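Local coordinates for protein DyP-type peroxidase (Pleurotus ostreatus PC15, PDB 6FSK) that uses heme b to oxidise substrates with peroxide, as a dye-decolorizing peroxidase, and probably also oxidises Mn(II), at residues F187-G192 with R282-A287; A327-K332 with G426-I431; I358-E363 with G379-C384. The protein carries 1 engineered substitution. All coordinates share one frame; numbering follows the deposited sequence.

Interaction 1 of 3, residues F187-G192 with R282-A287. Engineered in segment 187-192: Y189 (natural residue Phe). With HEM (protoporphyrin IX containing Fe), chain C.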
loop_
_atom_site.group_PDB
_atom_site.type_symbol
_atom_site.label_atom_id
_atom_site.label_comp_id
_atom_site.label_asym_id
_atom_site.label_seq_id
_atom_site.Cartn_x
_atom_site.Cartn_y
_atom_site.Cartn_z
ATOM N N PHE A 187 -6.792 6.023 -11.403
ATOM C CA PHE A 187 -6.938 7.456 -11.625
ATOM C C PHE A 187 -6.029 7.973 -12.714
ATOM O O PHE A 187 -6.254 9.094 -13.198
ATOM C CB PHE A 187 -6.781 8.343 -10.385
ATOM C CG PHE A 187 -7.761 8.093 -9.269
ATOM C CD1 PHE A 187 -9.127 7.986 -9.442
ATOM C CD2 PHE A 187 -7.291 7.977 -7.974
ATOM C CE1 PHE A 187 -9.974 7.770 -8.354
ATOM C CE2 PHE A 187 -8.113 7.721 -6.896
ATOM C CZ PHE A 187 -9.485 7.548 -7.091
ATOM N N GLY A 188 -5.004 7.225 -13.127
ATOM C CA GLY A 188 -4.128 7.575 -14.205
ATOM C C GLY A 188 -2.725 7.855 -13.855
ATOM O O GLY A 188 -1.908 8.045 -14.796
ATOM N N TYR A 189 -2.314 7.674 -12.587
ATOM C CA TYR A 189 -0.982 8.154 -12.109
ATOM C C TYR A 189 -0.058 6.957 -12.043
ATOM O O TYR A 189 -0.404 5.893 -11.515
ATOM C CB TYR A 189 -1.114 8.805 -10.739
ATOM C CG TYR A 189 -1.856 10.110 -10.887
ATOM C CD1 TYR A 189 -3.222 10.124 -10.902
ATOM C CD2 TYR A 189 -1.195 11.331 -10.967
ATOM C CE1 TYR A 189 -3.975 11.271 -11.177
ATOM C CE2 TYR A 189 -1.909 12.483 -11.219
ATOM C CZ TYR A 189 -3.290 12.464 -11.323
ATOM O OH TYR A 189 -4.100 13.601 -11.555
ATOM N N LEU A 190 1.166 7.065 -12.557
ATOM C CA LEU A 190 2.162 6.001 -12.417
ATOM C C LEU A 190 2.385 5.714 -10.939
ATOM O O LEU A 190 2.534 6.585 -10.134
ATOM C CB LEU A 190 3.475 6.422 -13.087
ATOM C CG LEU A 190 4.656 5.441 -12.966
ATOM C CD1 LEU A 190 4.213 4.199 -13.737
ATOM C CD2 LEU A 190 5.921 6.028 -13.599
ATOM N N ASP A 191 2.319 4.431 -10.564
ATOM C CA ASP A 191 2.355 3.954 -9.176
ATOM C C ASP A 191 3.518 3.003 -9.061
ATOM O O ASP A 191 3.939 2.380 -10.032
ATOM C CB ASP A 191 1.027 3.206 -8.915
ATOM C CG ASP A 191 0.698 2.994 -7.417
ATOM O OD1 ASP A 191 1.276 3.632 -6.521
ATOM O OD2 ASP A 191 -0.169 2.117 -7.153
ATOM N N GLY A 192 4.065 2.924 -7.879
ATOM C CA GLY A 192 5.197 2.028 -7.642
ATOM C C GLY A 192 6.573 2.625 -7.725
ATOM O O GLY A 192 7.523 1.902 -7.929
ATOM N N ARG A 282 2.492 14.173 -7.998
ATOM C CA ARG A 282 3.122 13.833 -9.267
ATOM C C ARG A 282 2.163 14.016 -10.365
ATOM O O ARG A 282 0.964 13.813 -10.148
ATOM C CB ARG A 282 3.645 12.358 -9.285
ATOM C CG ARG A 282 4.691 11.968 -8.268
ATOM C CD ARG A 282 5.095 10.519 -8.370
ATOM N NE ARG A 282 6.070 10.179 -7.371
ATOM C CZ ARG A 282 7.395 10.355 -7.497
ATOM N NH1 ARG A 282 7.963 10.706 -8.643
ATOM N NH2 ARG A 282 8.172 10.066 -6.507
ATOM N N TRP A 283 2.686 14.392 -11.547
ATOM C CA TRP A 283 1.905 14.297 -12.777
ATOM C C TRP A 283 1.589 12.820 -13.040
ATOM O O TRP A 283 2.259 11.920 -12.491
ATOM C CB TRP A 283 2.769 14.922 -13.899
ATOM C CG TRP A 283 3.051 16.345 -13.685
ATOM C CD1 TRP A 283 4.156 16.874 -13.081
ATOM C CD2 TRP A 283 2.228 17.478 -14.051
ATOM N NE1 TRP A 283 4.063 18.266 -13.033
ATOM C CE2 TRP A 283 2.929 18.647 -13.650
ATOM C CE3 TRP A 283 1.035 17.624 -14.712
ATOM C CZ2 TRP A 283 2.407 19.944 -13.849
ATOM C CZ3 TRP A 283 0.543 18.904 -14.939
ATOM C CH2 TRP A 283 1.218 20.044 -14.467
ATOM N N LYS A 284 0.611 12.591 -13.904
ATOM C CA LYS A 284 0.228 11.213 -14.264
ATOM C C LYS A 284 1.390 10.422 -14.760
ATOM O O LYS A 284 1.484 9.214 -14.513
ATOM C CB LYS A 284 -0.959 11.247 -15.219
ATOM C CG LYS A 284 -2.272 11.551 -14.553
ATOM C CD LYS A 284 -3.423 11.469 -15.543
ATOM C CE LYS A 284 -4.747 11.741 -14.884
ATOM N NZ LYS A 284 -5.888 11.685 -15.820
ATOM N N SER A 285 2.317 11.068 -15.485
ATOM C CA SER A 285 3.529 10.393 -15.911
ATOM C C SER A 285 4.443 9.835 -14.822
ATOM O O SER A 285 5.245 8.941 -15.099
ATOM C CB SER A 285 4.388 11.440 -16.634
ATOM O OG SER A 285 4.896 12.445 -15.767
ATOM N N GLY A 286 4.350 10.382 -13.606
ATOM C CA GLY A 286 5.218 10.069 -12.517
ATOM C C GLY A 286 6.187 11.195 -12.206
ATOM O O GLY A 286 6.915 11.159 -11.217
ATOM N N ALA A 287 6.238 12.242 -13.041
ATOM C CA ALA A 287 7.153 13.319 -12.769
ATOM C C ALA A 287 6.728 14.051 -11.456
ATOM O O ALA A 287 5.577 14.452 -11.352
ATOM C CB ALA A 287 7.195 14.312 -13.925
HETATM C CHA HEM C . 2.575 6.884 -3.328
HETATM C CHB HEM C . -1.722 6.324 -5.439
HETATM C CHC HEM C . -3.380 4.325 -1.385
HETATM C CHD HEM C . 0.835 5.163 0.853
HETATM C C1A HEM C . 1.569 6.915 -4.294
HETATM C C2A HEM C . 1.698 7.405 -5.631
HETATM C C3A HEM C . 0.520 7.207 -6.239
HETATM C C4A HEM C . -0.362 6.668 -5.250
HETATM C CMA HEM C . 0.151 7.616 -7.624
HETATM C CAA HEM C . 2.947 8.054 -6.206
HETATM C CBA HEM C . 3.932 7.158 -6.946
HETATM C CGA HEM C . 4.667 6.213 -6.032
HETATM O O1A HEM C . 5.581 6.625 -5.315
HETATM O O2A HEM C . 4.333 5.002 -6.053
HETATM C C1B HEM C . -2.597 5.726 -4.527
HETATM C C2B HEM C . -3.904 5.321 -4.775
HETATM C C3B HEM C . -4.405 4.717 -3.665
HETATM C C4B HEM C . -3.316 4.801 -2.681
HETATM C CMB HEM C . -4.672 5.548 -6.053
HETATM C CAB HEM C . -5.716 4.118 -3.329
HETATM C CBB HEM C . -6.561 3.685 -4.238
HETATM C C1C HEM C . -2.474 4.425 -0.374
HETATM C C2C HEM C . -2.596 4.057 0.973
HETATM C C3C HEM C . -1.430 4.308 1.637
HETATM C C4C HEM C . -0.508 4.796 0.640
HETATM C CMC HEM C . -3.840 3.445 1.560
HETATM C CAC HEM C . -1.033 4.197 3.067
HETATM C CBC HEM C . -1.902 4.285 4.095
HETATM C C1D HEM C . 1.668 5.649 -0.160
HETATM C C2D HEM C . 3.127 5.845 0.101
HETATM C C3D HEM C . 3.615 6.293 -1.119
HETATM C C4D HEM C . 2.463 6.411 -1.997
HETATM C CMD HEM C . 3.894 5.576 1.333
HETATM C CAD HEM C . 5.039 6.726 -1.452
HETATM C CBD HEM C . 5.323 8.149 -1.088
HETATM C CGD HEM C . 6.773 8.501 -1.310
HETATM O O1D HEM C . 6.937 9.550 -1.982
HETATM O O2D HEM C . 7.654 7.745 -0.953
HETATM N NA HEM C . 0.252 6.550 -4.008
HETATM N NB HEM C . -2.274 5.485 -3.233
HETATM N NC HEM C . -1.194 5.010 -0.530
HETATM N ND HEM C . 1.327 6.069 -1.379
HETATM FE FE HEM C . -0.480 5.857 -2.272
HETATM O O HOH W 1 -8.391 9.882 -15.031
HETATM O O HOH W 2 2.656 9.486 -10.380
#
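The GXXDG motif of DyP-type peroxidases, here G188 to G192, meets a type I beta turn running from W283 to G286 beside the heme. The main side-chain contact joins K284 and Y189, an engineered residue that is Phe in the natural protein. CG of K284 sits over the centre of the Y189 ring, 3.5 Å from its centroid, in a CH-pi contact 13° off the ring normal. Y189 CG lies anti to its own carbonyl carbon (chi1 -70°), which turns one ring face to the K284 chain. R282 O lies 3.3 Å from Y189 CE2, at the ring edge near its plane. The rest of the lysine chain is extended along G188. At its tip, a water links K284 NZ to F187 O. The backbones are tied by L190 N donating to K284 O (2.9 Å, 159°). L190 CD2 also packs on S285 O at 3.3 Å. A second water donates to both L190 O and W283 O. R282 NH1 braces its own loop, bonding G286 O in the guanidinium plane. D191 of the motif forms a salt bridge with R355. On the heme side, Y189 CB lies 3.6 Å from the methyl CMA, and G192 N donates to propionate O2A at 2.8 Å.

Interaction 2 of 3, residues A327-K332 with G426-I431. With HEM (protoporphyrin IX containing Fe), chain C.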
loop_
_atom_site.group_PDB
_atom_site.type_symbol
_atom_site.label_atom_id
_atom_site.label_comp_id
_atom_site.label_asym_id
_atom_site.label_seq_id
_atom_site.Cartn_x
_atom_site.Cartn_y
_atom_site.Cartn_z
ATOM N N ALA A 327 -0.645 19.049 1.592
ATOM C CA ALA A 327 -1.552 17.891 1.703
ATOM C C ALA A 327 -1.539 16.969 0.470
ATOM O O ALA A 327 -2.358 16.084 0.310
ATOM C CB ALA A 327 -2.973 18.325 1.996
ATOM N N ALA A 328 -0.565 17.142 -0.425
ATOM C CA ALA A 328 -0.417 16.206 -1.558
ATOM C C ALA A 328 -0.256 14.797 -1.030
ATOM O O ALA A 328 0.399 14.608 0.021
ATOM C CB ALA A 328 0.784 16.597 -2.380
ATOM N N HIS A 329 -0.804 13.809 -1.749
ATOM C CA HIS A 329 -0.778 12.431 -1.225
ATOM C C HIS A 329 0.561 11.905 -0.875
ATOM O O HIS A 329 0.769 11.381 0.185
ATOM C CB HIS A 329 -1.440 11.548 -2.239
ATOM C CG HIS A 329 -1.400 10.103 -1.897
ATOM N ND1 HIS A 329 -1.955 9.582 -0.757
ATOM C CD2 HIS A 329 -0.915 9.048 -2.591
ATOM C CE1 HIS A 329 -1.810 8.261 -0.767
ATOM N NE2 HIS A 329 -1.115 7.921 -1.833
ATOM N N ILE A 330 1.533 12.137 -1.731
ATOM C CA ILE A 330 2.854 11.534 -1.444
ATOM C C ILE A 330 3.488 12.215 -0.242
ATOM O O ILE A 330 4.335 11.632 0.431
ATOM C CB ILE A 330 3.868 11.548 -2.646
ATOM C CG1 ILE A 330 4.349 12.972 -2.997
ATOM C CG2 ILE A 330 3.252 10.790 -3.807
ATOM C CD1 ILE A 330 5.424 12.987 -4.090
ATOM N N ARG A 331 3.158 13.497 -0.026
ATOM C CA ARG A 331 3.729 14.239 1.081
ATOM C C ARG A 331 3.105 13.884 2.420
ATOM O O ARG A 331 3.779 13.902 3.471
ATOM C CB ARG A 331 3.628 15.766 0.777
ATOM C CG ARG A 331 4.393 16.716 1.696
ATOM C CD ARG A 331 4.497 18.050 0.929
ATOM N NE ARG A 331 5.293 18.962 1.768
ATOM C CZ ARG A 331 5.801 20.090 1.297
ATOM N NH1 ARG A 331 5.431 20.502 0.097
ATOM N NH2 ARG A 331 6.585 20.780 2.054
ATOM N N LYS A 332 1.801 13.598 2.401
ATOM C CA LYS A 332 1.058 13.062 3.521
ATOM C C LYS A 332 1.550 11.668 3.889
ATOM O O LYS A 332 1.576 11.355 5.078
ATOM C CB LYS A 332 -0.425 12.998 3.219
ATOM C CG LYS A 332 -1.112 14.326 3.270
ATOM C CD LYS A 332 -1.512 14.750 4.701
ATOM C CE LYS A 332 -2.485 15.884 4.753
ATOM N NZ LYS A 332 -2.924 16.077 6.134
ATOM N N GLY A 426 -5.424 20.385 5.339
ATOM C CA GLY A 426 -6.554 19.564 5.002
ATOM C C GLY A 426 -6.220 18.113 4.796
ATOM O O GLY A 426 -5.171 17.617 5.249
ATOM N N PHE A 427 -7.195 17.418 4.283
ATOM C CA PHE A 427 -7.102 15.986 4.077
ATOM C C PHE A 427 -6.256 15.619 2.850
ATOM O O PHE A 427 -6.244 16.320 1.829
ATOM C CB PHE A 427 -8.528 15.330 3.903
ATOM C CG PHE A 427 -9.294 15.269 5.185
ATOM C CD1 PHE A 427 -9.888 16.404 5.676
ATOM C CD2 PHE A 427 -9.355 14.135 5.921
ATOM C CE1 PHE A 427 -10.590 16.388 6.885
ATOM C CE2 PHE A 427 -10.035 14.105 7.138
ATOM C CZ PHE A 427 -10.649 15.250 7.608
ATOM N N ASP A 428 -5.631 14.444 2.941
ATOM C CA ASP A 428 -5.140 13.754 1.770
ATOM C C ASP A 428 -6.391 13.463 0.926
ATOM O O ASP A 428 -7.362 12.855 1.426
ATOM C CB ASP A 428 -4.498 12.470 2.220
ATOM C CG ASP A 428 -3.995 11.629 1.107
ATOM O OD1 ASP A 428 -4.713 11.400 0.075
ATOM O OD2 ASP A 428 -2.834 11.084 1.234
ATOM N N ALA A 429 -6.458 13.996 -0.294
ATOM C CA ALA A 429 -7.686 13.878 -1.074
ATOM C C ALA A 429 -7.798 12.580 -1.797
ATOM O O ALA A 429 -8.828 12.265 -2.389
ATOM C CB ALA A 429 -7.780 15.051 -2.056
ATOM N N ILE A 430 -6.780 11.774 -1.743
ATOM C CA ILE A 430 -6.868 10.435 -2.342
ATOM C C ILE A 430 -7.381 9.423 -1.313
ATOM O O ILE A 430 -8.337 8.721 -1.531
ATOM C CB ILE A 430 -5.507 9.986 -2.935
ATOM C CG1 ILE A 430 -5.008 10.987 -3.935
ATOM C CG2 ILE A 430 -5.590 8.584 -3.501
ATOM C CD1 ILE A 430 -5.843 11.142 -5.174
ATOM N N ILE A 431 -6.744 9.374 -0.160
ATOM C CA ILE A 431 -7.049 8.384 0.870
ATOM C C ILE A 431 -7.540 8.920 2.210
ATOM O O ILE A 431 -7.935 8.150 3.067
ATOM C CB ILE A 431 -5.841 7.410 1.163
ATOM C CG1 ILE A 431 -4.634 8.182 1.732
ATOM C CG2 ILE A 431 -5.389 6.672 -0.051
ATOM C CD1 ILE A 431 -3.632 7.381 2.487
HETATM C CHA HEM C . 2.575 6.884 -3.328
HETATM C CHB HEM C . -1.722 6.324 -5.439
HETATM C CHC HEM C . -3.380 4.325 -1.385
HETATM C CHD HEM C . 0.835 5.163 0.853
HETATM C C1A HEM C . 1.569 6.915 -4.294
HETATM C C2A HEM C . 1.698 7.405 -5.631
HETATM C C3A HEM C . 0.520 7.207 -6.239
HETATM C C4A HEM C . -0.362 6.668 -5.250
HETATM C CMA HEM C . 0.151 7.616 -7.624
HETATM C CAA HEM C . 2.947 8.054 -6.206
HETATM C CBA HEM C . 3.932 7.158 -6.946
HETATM C CGA HEM C . 4.667 6.213 -6.032
HETATM O O1A HEM C . 5.581 6.625 -5.315
HETATM O O2A HEM C . 4.333 5.002 -6.053
HETATM C C1B HEM C . -2.597 5.726 -4.527
HETATM C C2B HEM C . -3.904 5.321 -4.775
HETATM C C3B HEM C . -4.405 4.717 -3.665
HETATM C C4B HEM C . -3.316 4.801 -2.681
HETATM C CMB HEM C . -4.672 5.548 -6.053
HETATM C CAB HEM C . -5.716 4.118 -3.329
HETATM C CBB HEM C . -6.561 3.685 -4.238
HETATM C C1C HEM C . -2.474 4.425 -0.374
HETATM C C2C HEM C . -2.596 4.057 0.973
HETATM C C3C HEM C . -1.430 4.308 1.637
HETATM C C4C HEM C . -0.508 4.796 0.640
HETATM C CMC HEM C . -3.840 3.445 1.560
HETATM C CAC HEM C . -1.033 4.197 3.067
HETATM C CBC HEM C . -1.902 4.285 4.095
HETATM C C1D HEM C . 1.668 5.649 -0.160
HETATM C C2D HEM C . 3.127 5.845 0.101
HETATM C C3D HEM C . 3.615 6.293 -1.119
HETATM C C4D HEM C . 2.463 6.411 -1.997
HETATM C CMD HEM C . 3.894 5.576 1.333
HETATM C CAD HEM C . 5.039 6.726 -1.452
HETATM C CBD HEM C . 5.323 8.149 -1.088
HETATM C CGD HEM C . 6.773 8.501 -1.310
HETATM O O1D HEM C . 6.937 9.550 -1.982
HETATM O O2D HEM C . 7.654 7.745 -0.953
HETATM N NA HEM C . 0.252 6.550 -4.008
HETATM N NB HEM C . -2.274 5.485 -3.233
HETATM N NC HEM C . -1.194 5.010 -0.530
HETATM N ND HEM C . 1.327 6.069 -1.379
HETATM FE FE HEM C . -0.480 5.857 -2.272
HETATM O O HOH W 3 -4.124 15.088 -1.495
#
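H329 turns one face of its imidazole toward I430, whose CB lies 4.1 Å above the ring plane of H329 and toward its rim. This is the proximal histidine of the heme, paired with an aspartate as in other heme peroxidases. With CG anti to the backbone N (chi1 176°), the ring extends from the first turn of helix 329-333 to the heme. H329 NE2 binds the iron at 2.2 Å. The other ring nitrogen, H329 ND1, donates to D428 OD2 at 2.6 Å and 169°. The bond lies close to the imidazole plane and uses the syn lone pair of OD2. The carboxylate is turned steeply, its plane 76° from that of the ring. Its other oxygen, D428 OD1, is gripped by two backbone N-H groups, I430 N at 2.8 Å and I431 N at 2.9 Å, in an Asx turn and an Asx motif. These bonds hold the carboxylate while OD2 accepts from the histidine. I431 meets the ring edge, its CG1 3.8 Å from H329 CE1. Further from the heme, the A327 methyl packs on the 426-427 backbone, and a water joins A327 O to A429 N. The K332 and D428 side chains run antiparallel alongside each other. The buried lysine amine is also held by the carbonyls of W400 and F406, and K332 NZ donates to G426 O at 2.9 Å, nearly along the C=O axis.

Interaction 3 of 3, residues I358-E363 with G379-C384. With HEM (protoporphyrin IX containing Fe), chain C.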
loop_
_atom_site.group_PDB
_atom_site.type_symbol
_atom_site.label_atom_id
_atom_site.label_comp_id
_atom_site.label_asym_id
_atom_site.label_seq_id
_atom_site.Cartn_x
_atom_site.Cartn_y
_atom_site.Cartn_z
ATOM N N ILE A 358 -1.671 -3.921 -6.715
ATOM C CA ILE A 358 -2.012 -4.219 -8.083
ATOM C C ILE A 358 -3.442 -3.677 -8.298
ATOM O O ILE A 358 -4.303 -3.773 -7.428
ATOM C CB ILE A 358 -1.937 -5.764 -8.406
ATOM C CG1 ILE A 358 -2.083 -6.054 -9.908
ATOM C CG2 ILE A 358 -2.896 -6.610 -7.592
ATOM C CD1 ILE A 358 -1.762 -7.486 -10.335
ATOM N N GLN A 359 -3.689 -3.245 -9.512
ATOM C CA GLN A 359 -4.961 -2.740 -9.872
ATOM C C GLN A 359 -5.995 -3.868 -10.012
ATOM O O GLN A 359 -5.632 -5.026 -10.161
ATOM C CB GLN A 359 -4.881 -2.006 -11.201
ATOM C CG GLN A 359 -3.804 -0.916 -11.377
ATOM C CD GLN A 359 -2.517 -1.423 -11.986
ATOM O OE1 GLN A 359 -2.076 -2.509 -11.682
ATOM N NE2 GLN A 359 -1.941 -0.656 -12.841
ATOM N N PHE A 360 -7.287 -3.478 -9.963
ATOM C CA PHE A 360 -8.323 -4.411 -10.389
ATOM C C PHE A 360 -9.368 -3.705 -11.203
ATOM O O PHE A 360 -9.589 -2.491 -11.027
ATOM C CB PHE A 360 -8.931 -5.214 -9.247
ATOM C CG PHE A 360 -9.866 -4.398 -8.377
ATOM C CD1 PHE A 360 -9.396 -3.662 -7.302
ATOM C CD2 PHE A 360 -11.249 -4.380 -8.632
ATOM C CE1 PHE A 360 -10.281 -2.940 -6.484
ATOM C CE2 PHE A 360 -12.107 -3.666 -7.808
ATOM C CZ PHE A 360 -11.624 -2.977 -6.739
ATOM N N GLY A 361 -10.105 -4.505 -12.011
ATOM C CA GLY A 361 -11.215 -3.920 -12.749
ATOM C C GLY A 361 -10.970 -3.530 -14.117
ATOM O O GLY A 361 -9.819 -3.364 -14.533
ATOM N N PRO A 362 -12.057 -3.351 -14.893
ATOM C CA PRO A 362 -11.969 -2.931 -16.272
ATOM C C PRO A 362 -11.647 -1.434 -16.449
ATOM O O PRO A 362 -11.810 -0.647 -15.539
ATOM C CB PRO A 362 -13.370 -3.278 -16.806
ATOM C CG PRO A 362 -14.227 -2.991 -15.651
ATOM C CD PRO A 362 -13.443 -3.412 -14.449
ATOM N N GLU A 363 -11.307 -1.063 -17.685
ATOM C CA GLU A 363 -11.090 0.376 -18.016
ATOM C C GLU A 363 -12.445 1.097 -17.957
ATOM O O GLU A 363 -13.532 0.442 -18.072
ATOM C CB GLU A 363 -10.469 0.468 -19.393
ATOM C CG GLU A 363 -9.056 -0.104 -19.461
ATOM C CD GLU A 363 -8.158 0.654 -18.514
ATOM O OE1 GLU A 363 -7.925 1.914 -18.718
ATOM O OE2 GLU A 363 -7.731 0.102 -17.501
ATOM N N GLY A 379 -10.278 -0.530 -9.015
ATOM C CA GLY A 379 -9.494 0.058 -7.909
ATOM C C GLY A 379 -8.133 -0.552 -7.712
ATOM O O GLY A 379 -7.450 -0.893 -8.662
ATOM N N LEU A 380 -7.743 -0.596 -6.470
ATOM C CA LEU A 380 -6.421 -1.042 -6.063
ATOM C C LEU A 380 -6.563 -2.114 -4.983
ATOM O O LEU A 380 -7.254 -1.925 -3.980
ATOM C CB LEU A 380 -5.603 0.144 -5.536
ATOM C CG LEU A 380 -4.156 -0.084 -5.219
ATOM C CD1 LEU A 380 -3.367 -0.352 -6.476
ATOM C CD2 LEU A 380 -3.602 1.159 -4.517
ATOM N N LEU A 381 -5.914 -3.248 -5.213
ATOM C CA LEU A 381 -5.641 -4.204 -4.104
ATOM C C LEU A 381 -4.399 -3.708 -3.399
ATOM O O LEU A 381 -3.267 -4.002 -3.842
ATOM C CB LEU A 381 -5.494 -5.563 -4.664
ATOM C CG LEU A 381 -6.627 -6.129 -5.526
ATOM C CD1 LEU A 381 -6.332 -7.568 -5.964
ATOM C CD2 LEU A 381 -7.980 -5.962 -4.870
ATOM N N PHE A 382 -4.622 -2.849 -2.417
ATOM C CA PHE A 382 -3.501 -2.232 -1.699
ATOM C C PHE A 382 -2.891 -3.272 -0.756
ATOM O O PHE A 382 -3.582 -3.838 0.047
ATOM C CB PHE A 382 -4.008 -1.042 -0.874
ATOM C CG PHE A 382 -2.949 -0.411 -0.056
ATOM C CD1 PHE A 382 -2.189 0.644 -0.545
ATOM C CD2 PHE A 382 -2.758 -0.808 1.215
ATOM C CE1 PHE A 382 -1.151 1.195 0.232
ATOM C CE2 PHE A 382 -1.779 -0.188 2.017
ATOM C CZ PHE A 382 -0.986 0.794 1.502
ATOM N N VAL A 383 -1.597 -3.477 -0.876
ATOM C CA VAL A 383 -0.867 -4.310 0.034
ATOM C C VAL A 383 0.403 -3.581 0.479
ATOM O O VAL A 383 1.088 -3.007 -0.385
ATOM C CB VAL A 383 -0.469 -5.666 -0.588
ATOM C CG1 VAL A 383 0.585 -6.388 0.245
ATOM C CG2 VAL A 383 -1.704 -6.518 -0.732
ATOM N N CYS A 384 0.709 -3.503 1.739
ATOM C CA CYS A 384 2.018 -2.926 2.176
ATOM C C CYS A 384 2.564 -3.768 3.316
ATOM O O CYS A 384 1.802 -4.389 4.078
ATOM C CB CYS A 384 1.913 -1.444 2.561
ATOM S SG CYS A 384 1.082 -1.109 4.106
HETATM C CHA HEM C . 2.575 6.884 -3.328
HETATM C CHB HEM C . -1.722 6.324 -5.439
HETATM C CHC HEM C . -3.380 4.325 -1.385
HETATM C CHD HEM C . 0.835 5.163 0.853
HETATM C C1A HEM C . 1.569 6.915 -4.294
HETATM C C2A HEM C . 1.698 7.405 -5.631
HETATM C C3A HEM C . 0.520 7.207 -6.239
HETATM C C4A HEM C . -0.362 6.668 -5.250
HETATM C CMA HEM C . 0.151 7.616 -7.624
HETATM C CAA HEM C . 2.947 8.054 -6.206
HETATM C CBA HEM C . 3.932 7.158 -6.946
HETATM C CGA HEM C . 4.667 6.213 -6.032
HETATM O O1A HEM C . 5.581 6.625 -5.315
HETATM O O2A HEM C . 4.333 5.002 -6.053
HETATM C C1B HEM C . -2.597 5.726 -4.527
HETATM C C2B HEM C . -3.904 5.321 -4.775
HETATM C C3B HEM C . -4.405 4.717 -3.665
HETATM C C4B HEM C . -3.316 4.801 -2.681
HETATM C CMB HEM C . -4.672 5.548 -6.053
HETATM C CAB HEM C . -5.716 4.118 -3.329
HETATM C CBB HEM C . -6.561 3.685 -4.238
HETATM C C1C HEM C . -2.474 4.425 -0.374
HETATM C C2C HEM C . -2.596 4.057 0.973
HETATM C C3C HEM C . -1.430 4.308 1.637
HETATM C C4C HEM C . -0.508 4.796 0.640
HETATM C CMC HEM C . -3.840 3.445 1.560
HETATM C CAC HEM C . -1.033 4.197 3.067
HETATM C CBC HEM C . -1.902 4.285 4.095
HETATM C C1D HEM C . 1.668 5.649 -0.160
HETATM C C2D HEM C . 3.127 5.845 0.101
HETATM C C3D HEM C . 3.615 6.293 -1.119
HETATM C C4D HEM C . 2.463 6.411 -1.997
HETATM C CMD HEM C . 3.894 5.576 1.333
HETATM C CAD HEM C . 5.039 6.726 -1.452
HETATM C CBD HEM C . 5.323 8.149 -1.088
HETATM C CGD HEM C . 6.773 8.501 -1.310
HETATM O O1D HEM C . 6.937 9.550 -1.982
HETATM O O2D HEM C . 7.654 7.745 -0.953
HETATM N NA HEM C . 0.252 6.550 -4.008
HETATM N NB HEM C . -2.274 5.485 -3.233
HETATM N NC HEM C . -1.194 5.010 -0.530
HETATM N ND HEM C . 1.327 6.069 -1.379
HETATM FE FE HEM C . -0.480 5.857 -2.272
#
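G379 faces F360 at the edge of the large antiparallel sheet of the DyP alpha+beta fold, where 354-360 is the outermost strand. It exchanges two hydrogen bonds with F360, N to O and O to N, each 2.9 Å. The F360 ring folds back over this glycine. Its CG stands between the backbone N and the carbonyl carbon (chi1 74°), and G379 N lies 3.4 Å above the ring plane of F360, over its centre. G379 has no side chain, and the ring lies directly against its backbone. L380 comes next, in a non-hydrogen-bonded pair with Q359. Its CD1 touches I358 O, while L380 CD2 lies 3.7 Å from HEM C3B. L381 and I358 form an antiparallel hydrogen-bonded pair. The bond from L381 N to I358 O is 2.8 Å long, but the return bond from I358 N to L381 O is longer, 3.3 Å. L381 splits its methyls: CD1 packs on I358 CG2, and CD2 lies 3.6 Å from F360 CD1. F382 brings CE1 to 3.3 Å from HEM C2C, with the methyl CMC over one ring face. Backbone bonds, the F360 ring on G379 and apolar packing round L381 thus join the strands, while L380 and F382 give the heme an apolar surface.

How the interactions relate
All three contacts touch the same heme from different parts of the fold. Interaction 1 closes before interaction 2 opens, and interaction 3 is nested inside the loop that interaction 2 closes. Interaction 3 belongs to the eight-stranded antiparallel sheet, at the edge where strand 354-360 is outermost. The other two are built from loops and the short helix 329-333. Centres of interactions 1 and 2, and of 1 and 3, are about 15 Å apart; those of 2 and 3 are about 19 Å apart. Only interactions 1 and 3 touch, through D191 and L380. H329 lies on one heme face, D191 and F382 on the other, so distant chain segments enclose the cofactor.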